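Local coordinates for uracil-DNA glycosylase (Nitratifractor salsuginis, PDB 5X3G), which belongs to the uracil-DNA glycosylase family and folds around a four-stranded parallel sheet flanked by helices, at residues I93-V97 with E109-A113; V97-F101 with L148-M152; F101-L106 with Q137-A141. One frame throughout, in Å; residues are numbered along the deposited sequence.

Contact 1: I93-V97 with E109-A113; sequences IDGRV and EVNRA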
ATOM      1  N   ILE A  93      -0.585   2.095   4.446  1.00 26.87           N
ATOM      2  CA  ILE A  93      -0.731   3.433   5.013  1.00 26.02           C
ATOM      3  C   ILE A  93      -2.012   3.492   5.836  1.00 29.40           C
ATOM      4  O   ILE A  93      -3.117   3.375   5.297  1.00 35.68           O
ATOM      5  CB  ILE A  93      -0.740   4.506   3.917  1.00 26.32           C
ATOM      6  CG1 ILE A  93       0.504   4.386   3.042  1.00 26.82           C
ATOM      7  CG2 ILE A  93      -0.790   5.888   4.539  1.00 22.18           C
ATOM      8  CD1 ILE A  93       1.807   4.563   3.793  1.00 28.57           C
ATOM      9  N   ASP A  94      -1.865   3.703   7.140  1.00 27.66           N
ATOM     10  CA  ASP A  94      -3.003   3.773   8.048  1.00 28.48           C
ATOM     11  C   ASP A  94      -3.446   5.225   8.190  1.00 30.37           C
ATOM     12  O   ASP A  94      -2.699   6.063   8.707  1.00 28.37           O
ATOM     13  CB  ASP A  94      -2.644   3.178   9.410  1.00 27.86           C
ATOM     14  CG  ASP A  94      -3.859   2.971  10.298  1.00 32.65           C
ATOM     15  OD1 ASP A  94      -4.719   3.871  10.365  1.00 29.98           O
ATOM     16  OD2 ASP A  94      -3.960   1.899  10.933  1.00 30.11           O
ATOM     17  N   GLY A  95      -4.673   5.512   7.754  1.00 28.66           N
ATOM     18  CA  GLY A  95      -5.214   6.859   7.780  1.00 31.90           C
ATOM     19  C   GLY A  95      -5.441   7.433   9.164  1.00 30.19           C
ATOM     20  O   GLY A  95      -5.710   8.634   9.272  1.00 35.23           O
ATOM     21  N   ARG A  96      -5.364   6.615  10.218  1.00 27.06           N
ATOM     22  CA  ARG A  96      -5.431   7.165  11.570  1.00 31.30           C
ATOM     23  C   ARG A  96      -4.195   7.983  11.903  1.00 35.83           C
ATOM     24  O   ARG A  96      -4.283   8.963  12.652  1.00 33.97           O
ATOM     25  CB  ARG A  96      -5.588   6.055  12.609  1.00 38.29           C
ATOM     26  CG  ARG A  96      -6.982   5.498  12.736  1.00 44.93           C
ATOM     27  CD  ARG A  96      -7.082   4.521  13.894  1.00 50.77           C
ATOM     28  NE  ARG A  96      -6.751   5.161  15.163  1.00 51.64           N
ATOM     29  CZ  ARG A  96      -7.608   5.871  15.891  1.00 46.82           C
ATOM     30  NH1 ARG A  96      -8.857   6.035  15.477  1.00 54.17           N
ATOM     31  NH2 ARG A  96      -7.217   6.419  17.034  1.00 57.44           N
ATOM     32  N   VAL A  97      -3.044   7.595  11.370  1.00 23.84           N
ATOM     33  CA  VAL A  97      -1.786   8.242  11.712  1.00 27.06           C
ATOM     34  C   VAL A  97      -1.671   9.546  10.941  1.00 34.71           C
ATOM     35  O   VAL A  97      -1.863   9.582   9.720  1.00 27.76           O
ATOM     36  CB  VAL A  97      -0.596   7.318  11.409  1.00 29.13           C
ATOM     37  CG1 VAL A  97       0.692   7.967  11.870  1.00 30.60           C
ATOM     38  CG2 VAL A  97      -0.788   5.957  12.066  1.00 26.38           C
ATOM     39  N   GLU A 109      -0.442   7.253  17.584  1.00 36.61           N
ATOM     40  CA  GLU A 109      -1.057   6.525  16.480  1.00 31.96           C
ATOM     41  C   GLU A 109      -0.048   5.649  15.748  1.00 28.65           C
ATOM     42  O   GLU A 109      -0.414   4.585  15.238  1.00 32.13           O
ATOM     43  CB  GLU A 109      -1.728   7.499  15.514  1.00 33.56           C
ATOM     44  CG  GLU A 109      -3.061   8.037  16.016  1.00 42.38           C
ATOM     45  CD  GLU A 109      -4.035   6.939  16.402  1.00 50.03           C
ATOM     46  OE1 GLU A 109      -4.738   7.101  17.424  1.00 57.82           O
ATOM     47  OE2 GLU A 109      -4.105   5.915  15.687  1.00 40.53           O
ATOM     48  N   VAL A 110       1.216   6.071  15.678  1.00 28.24           N
ATOM     49  CA  VAL A 110       2.248   5.207  15.111  1.00 31.40           C
ATOM     50  C   VAL A 110       2.448   3.985  15.996  1.00 33.09           C
ATOM     51  O   VAL A 110       2.515   2.847  15.513  1.00 27.46           O
ATOM     52  CB  VAL A 110       3.565   5.983  14.924  1.00 36.81           C
ATOM     53  CG1 VAL A 110       4.702   5.029  14.585  1.00 27.45           C
ATOM     54  CG2 VAL A 110       3.420   7.028  13.839  1.00 27.10           C
ATOM     55  N   ASN A 111       2.536   4.203  17.310  1.00 28.03           N
ATOM     56  CA  ASN A 111       2.766   3.097  18.233  1.00 33.74           C
ATOM     57  C   ASN A 111       1.614   2.102  18.202  1.00 32.21           C
ATOM     58  O   ASN A 111       1.828   0.891  18.326  1.00 32.35           O
ATOM     59  CB  ASN A 111       2.974   3.623  19.654  1.00 32.91           C
ATOM     60  CG  ASN A 111       4.406   4.050  19.918  1.00 40.82           C
ATOM     61  OD1 ASN A 111       4.674   4.837  20.826  1.00 33.76           O
ATOM     62  ND2 ASN A 111       5.336   3.531  19.122  1.00 27.97           N
ATOM     63  N   ARG A 112       0.384   2.594  18.039  1.00 28.91           N
ATOM     64  CA  ARG A 112      -0.762   1.693  17.986  1.00 31.07           C
ATOM     65  C   ARG A 112      -0.702   0.792  16.755  1.00 28.36           C
ATOM     66  O   ARG A 112      -1.043  -0.392  16.832  1.00 25.61           O
ATOM     67  CB  ARG A 112      -2.064   2.497  18.008  1.00 30.18           C
ATOM     68  CG  ARG A 112      -3.312   1.640  17.878  1.00 36.57           C
ATOM     69  CD  ARG A 112      -4.586   2.468  17.776  1.00 49.92           C
ATOM     70  NE  ARG A 112      -4.932   3.129  19.034  1.00 46.24           N
ATOM     71  CZ  ARG A 112      -6.107   3.702  19.277  1.00 50.06           C
ATOM     72  NH1 ARG A 112      -7.057   3.690  18.351  1.00 39.47           N
ATOM     73  NH2 ARG A 112      -6.335   4.281  20.447  1.00 43.34           N
ATOM     74  N   ALA A 113      -0.259   1.328  15.619  1.00 29.13           N
ATOM     75  CA  ALA A 113      -0.205   0.583  14.359  1.00 25.84           C
ATOM     76  C   ALA A 113       1.103  -0.199  14.307  1.00 34.69           C
ATOM     77  O   ALA A 113       2.119   0.269  13.784  1.00 25.94           O
ATOM     78  CB  ALA A 113      -0.341   1.524  13.168  1.00 29.87           C
TER
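Arg96 grips the carboxylate of Glu109 side-on, with two nitrogens and one bond to each oxygen. Arg96 NE donates to Glu109 OE2 at 2.8 Å, and Arg96 NH2 donates to Glu109 OE1 at 2.6 Å. Both bonds are bent, and the guanidinium and carboxylate planes stand 64° apart. Each nitrogen meets its oxygen from above the carboxylate plane. The bend of the Arg96 chain at chi3 (60°) turns NE and NH2 to the helix. The third guanidinium nitrogen, NH1, is satisfied by a salt bridge to Glu85. Arg112 joins from the next turn of the helix. Its NH1 lies over one face of the Arg96 guanidinium, 3.0 Å from Arg96 NH2, and the two flat groups are nearly parallel. Both are donors, so no bond forms between them. Glu109 OE1 lies over the centre of the Arg112 guanidinium, so both cations gather at one carboxylate.

The segment 93-97 holds a type I turn from Asp94 to Val97, reinforced by an Asx turn. Asp94 OD1 accepts from Arg96 N at 2.8 Å through its anti lone pair, and also bonds Ser86. OD2 forms a salt bridge with Arg83. Asp94 O takes Val97 N. The rest of the contact is mostly apolar. Val97 CG1 presses on Val110 CG2 at a tight 3.5 Å, while Val97 CG2 rests 3.9 Å from Glu109 CB.

Contact 2: V97-F101 with L148-M152; sequences VREIF and LVSQM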
ATOM      1  N   VAL A  97      -3.044   7.595  11.370  1.00 23.84           N
ATOM      2  CA  VAL A  97      -1.786   8.242  11.712  1.00 27.06           C
ATOM      3  C   VAL A  97      -1.671   9.546  10.941  1.00 34.71           C
ATOM      4  O   VAL A  97      -1.863   9.582   9.720  1.00 27.76           O
ATOM      5  CB  VAL A  97      -0.596   7.318  11.409  1.00 29.13           C
ATOM      6  CG1 VAL A  97       0.692   7.967  11.870  1.00 30.60           C
ATOM      7  CG2 VAL A  97      -0.788   5.957  12.066  1.00 26.38           C
ATOM      8  N   ARG A  98      -1.362  10.624  11.655  1.00 30.00           N
ATOM      9  CA  ARG A  98      -1.032  11.888  11.018  1.00 22.94           C
ATOM     10  C   ARG A  98       0.408  12.249  11.354  1.00 28.33           C
ATOM     11  O   ARG A  98       1.307  12.065  10.527  1.00 27.38           O
ATOM     12  CB  ARG A  98      -2.007  12.981  11.455  1.00 36.87           C
ATOM     13  CG  ARG A  98      -3.369  12.861  10.785  1.00 32.65           C
ATOM     14  CD  ARG A  98      -4.344  13.898  11.300  1.00 31.71           C
ATOM     15  NE  ARG A  98      -4.670  13.680  12.706  1.00 41.34           N
ATOM     16  CZ  ARG A  98      -5.586  14.372  13.373  1.00 44.02           C
ATOM     17  NH1 ARG A  98      -6.274  15.324  12.757  1.00 39.33           N
ATOM     18  NH2 ARG A  98      -5.820  14.110  14.652  1.00 35.49           N
ATOM     19  N   GLU A  99       0.641  12.736  12.570  1.00 27.78           N
ATOM     20  CA  GLU A  99       1.998  13.036  13.001  1.00 33.29           C
ATOM     21  C   GLU A  99       2.771  11.747  13.253  1.00 29.48           C
ATOM     22  O   GLU A  99       2.252  10.797  13.845  1.00 31.57           O
ATOM     23  CB  GLU A  99       1.987  13.899  14.264  1.00 31.91           C
ATOM     24  CG  GLU A  99       1.498  15.336  14.063  1.00 32.93           C
ATOM     25  CD  GLU A  99       0.020  15.417  13.740  1.00 30.17           C
ATOM     26  OE1 GLU A  99      -0.761  14.639  14.329  1.00 39.01           O
ATOM     27  OE2 GLU A  99      -0.364  16.252  12.894  1.00 44.73           O
ATOM     28  N   ILE A 100       4.023  11.718  12.793  1.00 28.19           N
ATOM     29  CA  ILE A 100       4.853  10.533  12.983  1.00 26.03           C
ATOM     30  C   ILE A 100       5.480  10.529  14.370  1.00 32.84           C
ATOM     31  O   ILE A 100       5.513   9.494  15.046  1.00 28.39           O
ATOM     32  CB  ILE A 100       5.927  10.451  11.883  1.00 29.25           C
ATOM     33  CG1 ILE A 100       5.280  10.341  10.500  1.00 30.93           C
ATOM     34  CG2 ILE A 100       6.869   9.277  12.137  1.00 20.83           C
ATOM     35  CD1 ILE A 100       4.461   9.085  10.304  1.00 31.54           C
ATOM     36  N   PHE A 101       5.976  11.677  14.817  1.00 31.90           N
ATOM     37  CA  PHE A 101       6.742  11.779  16.048  1.00 28.97           C
ATOM     38  C   PHE A 101       5.980  12.573  17.101  1.00 27.70           C
ATOM     39  O   PHE A 101       4.996  13.266  16.821  1.00 34.12           O
ATOM     40  CB  PHE A 101       8.106  12.427  15.783  1.00 27.90           C
ATOM     41  CG  PHE A 101       8.973  11.646  14.837  1.00 28.46           C
ATOM     42  CD1 PHE A 101       9.665  10.528  15.271  1.00 32.27           C
ATOM     43  CD2 PHE A 101       9.093  12.027  13.511  1.00 26.15           C
ATOM     44  CE1 PHE A 101      10.462   9.804  14.400  1.00 28.53           C
ATOM     45  CE2 PHE A 101       9.887  11.306  12.636  1.00 25.05           C
ATOM     46  CZ  PHE A 101      10.574  10.194  13.083  1.00 30.15           C
ATOM     47  N   LEU A 148      13.858  14.832   8.738  1.00 25.27           N
ATOM     48  CA  LEU A 148      12.963  13.706   8.530  1.00 26.29           C
ATOM     49  C   LEU A 148      11.526  14.173   8.323  1.00 28.28           C
ATOM     50  O   LEU A 148      11.149  15.287   8.691  1.00 27.72           O
ATOM     51  CB  LEU A 148      13.029  12.742   9.714  1.00 30.29           C
ATOM     52  CG  LEU A 148      14.424  12.232  10.081  1.00 23.14           C
ATOM     53  CD1 LEU A 148      14.350  11.238  11.236  1.00 25.68           C
ATOM     54  CD2 LEU A 148      15.101  11.619   8.870  1.00 22.34           C
ATOM     55  N   VAL A 149      10.721  13.291   7.723  1.00 25.81           N
ATOM     56  CA  VAL A 149       9.305  13.585   7.555  1.00 24.38           C
ATOM     57  C   VAL A 149       8.663  13.816   8.920  1.00 25.88           C
ATOM     58  O   VAL A 149       9.154  13.363   9.963  1.00 28.88           O
ATOM     59  CB  VAL A 149       8.578  12.458   6.803  1.00 32.48           C
ATOM     60  CG1 VAL A 149       9.114  12.324   5.387  1.00 34.67           C
ATOM     61  CG2 VAL A 149       8.704  11.144   7.558  1.00 25.55           C
ATOM     62  N   SER A 150       7.548  14.541   8.909  1.00 28.53           N
ATOM     63  CA  SER A 150       6.750  14.744  10.107  1.00 26.49           C
ATOM     64  C   SER A 150       5.336  14.199   9.991  1.00 28.24           C
ATOM     65  O   SER A 150       4.643  14.115  11.009  1.00 34.01           O
ATOM     66  CB  SER A 150       6.676  16.239  10.461  1.00 33.63           C
ATOM     67  OG  SER A 150       5.838  16.936   9.554  1.00 35.05           O
ATOM     68  N   GLN A 151       4.892  13.820   8.794  1.00 24.00           N
ATOM     69  CA  GLN A 151       3.511  13.428   8.555  1.00 31.13           C
ATOM     70  C   GLN A 151       3.467  12.112   7.789  1.00 31.54           C
ATOM     71  O   GLN A 151       4.298  11.858   6.914  1.00 30.89           O
ATOM     72  CB  GLN A 151       2.763  14.527   7.778  1.00 28.41           C
ATOM     73  CG  GLN A 151       2.501  15.788   8.593  1.00 31.88           C
ATOM     74  CD  GLN A 151       1.395  15.598   9.612  1.00 38.94           C
ATOM     75  OE1 GLN A 151       0.355  15.012   9.313  1.00 40.03           O
ATOM     76  NE2 GLN A 151       1.621  16.083  10.825  1.00 40.54           N
HETATM   77  N   MSE A 152       2.490  11.273   8.132  1.00 26.01           N
HETATM   78  CA  MSE A 152       2.267  10.004   7.438  1.00 32.25           C
HETATM   79  C   MSE A 152       1.965  10.239   5.960  1.00 26.16           C
HETATM   80  O   MSE A 152       2.339   9.433   5.099  1.00 28.88           O
HETATM   81  CB  MSE A 152       1.130   9.232   8.118  1.00 28.73           C
HETATM   82  CG  MSE A 152       0.584   8.045   7.353  1.00 30.06           C
HETATM   83 SE   MSE A 152       1.871   6.591   7.220  1.00 43.19          SE
HETATM   84  CE  MSE A 152       1.853   5.976   9.070  1.00 37.55           C
TER
HETATM   85  O   HOH W   1       5.907  14.053  13.571  1.00 36.86           O
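Val97 meets the selenomethionine Met152, and Met152 CE lies 3.6 Å from Val97 CG1. The Met152 chain leaves with CG anti to the backbone N (chi1 168°). Its bends at chi2 and chi3 then bring the methyl group back onto the valine. Leu116 and Ile93 also touch Met152, so this end of the contact is apolar and buried.

At Arg98 the backbone takes over. Arg98 O accepts from Met152 N at 2.8 Å, with the donor in the carbonyl plane. The CA of Gln151 adds a CA-H...O contact to the same oxygen.

Glu99 pairs with Gln151 in a single antiparallel beta bridge, as a non-hydrogen-bonded pair flanked by backbone bonds. Their side chains run side by side and point the same way. Gln151 NE2 donates to Glu99 OE2 at 2.9 Å, nearly straight at 166°. Glu99 OE2 lies close to the amide plane of Gln151, but the donor meets the carboxylate from above its plane. Gln151 is also the N-cap of helix 152-161, and its backbone N bonds Glu154.

Ile100 N donates to Ser150 O at 3.1 Å from well above the carbonyl plane. Ile100 CD1 packs 4.0 Å from Met152 CB.

Phe101 N reaches Ser150 O through a water, which accepts from Phe101 N at 2.7 Å and donates to Ser150 O. The ring edge meets Val149 O, 3.5 Å from Phe101 CE2. Ile100 CG2 lies over one face of the ring, offset toward the rim.

The flanking bonds and the water bridge use backbone atoms, so the pairing of the segments probably depends little on side-chain identity. The Glu99-Gln151 bond and the apolar packing are specific to these residues.

Contact 3: F101-L106 with Q137-A141; sequences FSPRGL and QEAIA
This is a hairpin packed against a short helix near the periphery of the fold, with Leu106 held by the side chain of Gln137. Gln137 OE1 accepts from Leu106 N at 2.6 Å, almost straight at 173°. The same amide returns a weak bond, from Gln137 NE2 to Leu106 O at 3.4 Å. One side chain therefore spans both polar backbone atoms of Leu106. The Gln137 chain is bent at chi2 (-85°), which swings the amide off the helix and across the strand. Leu106 O has further partners: a water donates to it at 2.8 Å, and Ser102 OG makes a weak bond.

The segment 101-106 is a beta hairpin with a two-residue loop. A type I turn runs from Ser102 to Gly105, and these two residues exchange both backbone bonds. Ser102 OG also accepts from Arg104 N, forming an ST turn. The backbone angles of Gly105 by themselves call for glycine, since a CB would jam against Arg104 O. A CB would also run into Gln137 OE1, so its absence lets the amide reach Leu106 N.

Ile140 fills the apolar side. Its CG2 lies 3.8 Å from Gly105 C, and Ile140 CD1 lies 3.7 Å from Leu106 CG. Ile140 CG2 also sits at the edge of the Phe101 ring, 4.0 Å from Phe101 CE1. Ala141 CB rests near the carbonyl oxygens of Pro103 and Arg104. Ile120 and Lys121 of helix 114-126 also touch Leu106.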
ATOM      1  N   PHE A 101       5.976  11.677  14.817  1.00 31.90           N
ATOM      2  CA  PHE A 101       6.742  11.779  16.048  1.00 28.97           C
ATOM      3  C   PHE A 101       5.980  12.573  17.101  1.00 27.70           C
ATOM      4  O   PHE A 101       4.996  13.266  16.821  1.00 34.12           O
ATOM      5  CB  PHE A 101       8.106  12.427  15.783  1.00 27.90           C
ATOM      6  CG  PHE A 101       8.973  11.646  14.837  1.00 28.46           C
ATOM      7  CD1 PHE A 101       9.665  10.528  15.271  1.00 32.27           C
ATOM      8  CD2 PHE A 101       9.093  12.027  13.511  1.00 26.15           C
ATOM      9  CE1 PHE A 101      10.462   9.804  14.400  1.00 28.53           C
ATOM     10  CE2 PHE A 101       9.887  11.306  12.636  1.00 25.05           C
ATOM     11  CZ  PHE A 101      10.574  10.194  13.083  1.00 30.15           C
ATOM     12  N   SER A 102       6.459  12.453  18.332  1.00 26.80           N
ATOM     13  CA  SER A 102       5.972  13.207  19.477  1.00 30.38           C
ATOM     14  C   SER A 102       7.186  13.656  20.280  1.00 35.01           C
ATOM     15  O   SER A 102       8.303  13.196  20.005  1.00 33.62           O
ATOM     16  CB  SER A 102       5.026  12.353  20.324  1.00 28.18           C
ATOM     17  OG  SER A 102       5.752  11.486  21.178  1.00 46.78           O
ATOM     18  N   PRO A 103       7.030  14.555  21.258  1.00 35.87           N
ATOM     19  CA  PRO A 103       8.167  14.859  22.142  1.00 33.14           C
ATOM     20  C   PRO A 103       8.708  13.630  22.844  1.00 34.89           C
ATOM     21  O   PRO A 103       9.859  13.631  23.299  1.00 34.75           O
ATOM     22  CB  PRO A 103       7.567  15.856  23.141  1.00 34.44           C
ATOM     23  CG  PRO A 103       6.490  16.532  22.375  1.00 27.99           C
ATOM     24  CD  PRO A 103       5.892  15.459  21.501  1.00 35.11           C
ATOM     25  N   ARG A 104       7.908  12.567  22.911  1.00 39.65           N
ATOM     26  CA  ARG A 104       8.241  11.406  23.725  1.00 43.98           C
ATOM     27  C   ARG A 104       8.891  10.309  22.892  1.00 45.58           C
ATOM     28  O   ARG A 104       9.443   9.347  23.441  1.00 46.73           O
ATOM     29  CB  ARG A 104       6.964  10.912  24.395  1.00 56.50           C
ATOM     30  CG  ARG A 104       6.320  11.975  25.269  1.00 64.82           C
ATOM     31  CD  ARG A 104       4.820  12.072  25.034  1.00 58.87           C
ATOM     32  NE  ARG A 104       4.099  10.848  25.362  1.00 70.95           N
ATOM     33  CZ  ARG A 104       3.291  10.210  24.522  1.00 75.32           C
ATOM     34  NH1 ARG A 104       2.667   9.107  24.911  1.00 81.23           N
ATOM     35  NH2 ARG A 104       3.103  10.675  23.294  1.00 74.22           N
ATOM     36  N   GLY A 105       8.843  10.441  21.569  1.00 38.78           N
ATOM     37  CA  GLY A 105       9.359   9.432  20.664  1.00 34.02           C
ATOM     38  C   GLY A 105       8.497   9.347  19.425  1.00 33.73           C
ATOM     39  O   GLY A 105       8.336  10.338  18.709  1.00 29.59           O
ATOM     40  N   LEU A 106       7.927   8.174  19.164  1.00 34.98           N
ATOM     41  CA  LEU A 106       6.917   8.044  18.125  1.00 30.05           C
ATOM     42  C   LEU A 106       5.553   8.445  18.674  1.00 38.48           C
ATOM     43  O   LEU A 106       5.281   8.320  19.872  1.00 32.53           O
ATOM     44  CB  LEU A 106       6.867   6.611  17.597  1.00 37.96           C
ATOM     45  CG  LEU A 106       8.155   6.062  16.978  1.00 38.47           C
ATOM     46  CD1 LEU A 106       8.077   4.550  16.850  1.00 29.30           C
ATOM     47  CD2 LEU A 106       8.428   6.703  15.626  1.00 34.65           C
ATOM     48  N   GLN A 137      11.844   4.415  22.585  1.00 34.18           N
ATOM     49  CA  GLN A 137      11.257   5.749  22.504  1.00 37.79           C
ATOM     50  C   GLN A 137      12.228   6.823  22.976  1.00 42.97           C
ATOM     51  O   GLN A 137      12.148   7.971  22.523  1.00 38.29           O
ATOM     52  CB  GLN A 137       9.972   5.807  23.329  1.00 39.22           C
ATOM     53  CG  GLN A 137       8.800   5.037  22.745  1.00 39.64           C
ATOM     54  CD  GLN A 137       8.021   5.849  21.731  1.00 32.46           C
ATOM     55  OE1 GLN A 137       8.442   6.003  20.586  1.00 46.05           O
ATOM     56  NE2 GLN A 137       6.878   6.380  22.149  1.00 42.61           N
ATOM     57  N   GLU A 138      13.136   6.481  23.895  1.00 38.61           N
ATOM     58  CA  GLU A 138      14.110   7.456  24.377  1.00 40.68           C
ATOM     59  C   GLU A 138      15.140   7.775  23.300  1.00 34.49           C
ATOM     60  O   GLU A 138      15.429   8.948  23.024  1.00 37.40           O
ATOM     61  CB  GLU A 138      14.795   6.932  25.638  1.00 35.31           C
ATOM     62  N   ALA A 139      15.709   6.736  22.683  1.00 35.17           N
ATOM     63  CA  ALA A 139      16.628   6.945  21.572  1.00 37.27           C
ATOM     64  C   ALA A 139      15.959   7.721  20.447  1.00 40.35           C
ATOM     65  O   ALA A 139      16.570   8.615  19.853  1.00 42.38           O
ATOM     66  CB  ALA A 139      17.151   5.603  21.063  1.00 38.64           C
ATOM     67  N   ILE A 140      14.696   7.406  20.151  1.00 39.21           N
ATOM     68  CA  ILE A 140      13.992   8.092  19.072  1.00 34.46           C
ATOM     69  C   ILE A 140      13.758   9.554  19.426  1.00 38.29           C
ATOM     70  O   ILE A 140      13.929  10.444  18.586  1.00 28.71           O
ATOM     71  CB  ILE A 140      12.676   7.361  18.745  1.00 38.61           C
ATOM     72  CG1 ILE A 140      12.972   6.017  18.072  1.00 33.15           C
ATOM     73  CG2 ILE A 140      11.774   8.219  17.864  1.00 33.70           C
ATOM     74  CD1 ILE A 140      11.734   5.228  17.701  1.00 30.49           C
ATOM     75  N   ALA A 141      13.374   9.828  20.675  1.00 37.67           N
ATOM     76  CA  ALA A 141      13.182  11.211  21.097  1.00 41.96           C
ATOM     77  C   ALA A 141      14.484  11.996  21.013  1.00 34.34           C
ATOM     78  O   ALA A 141      14.485  13.179  20.650  1.00 35.15           O
ATOM     79  CB  ALA A 141      12.616  11.255  22.517  1.00 40.71           C
TER
HETATM   80  O   HOH W   2       4.146   8.183  22.397  1.00 40.45           O

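How the contacts relate
All three contacts are partly buried and none is fully core. Contact 3 is the most peripheral, its centre about 25 Å from that of the chain, against about 14 Å for contact 1 and about 17 Å for contact 2. Contact 1 joins the 93-97 loop to helix 108-112. Contact 2 joins two loop segments at the start of helix 152-161. Contact 3 joins the hairpin to helix 137-141. Contacts 1 and 2 share Val97, and contacts 2 and 3 share Phe101. Contact 1 relies on charged side chains, contact 2 on backbone pairing, and contact 3 on one amide bonded to backbone. Ile120 of helix 114-126 touches Val110, Ile100 and Leu106, one residue from each contact.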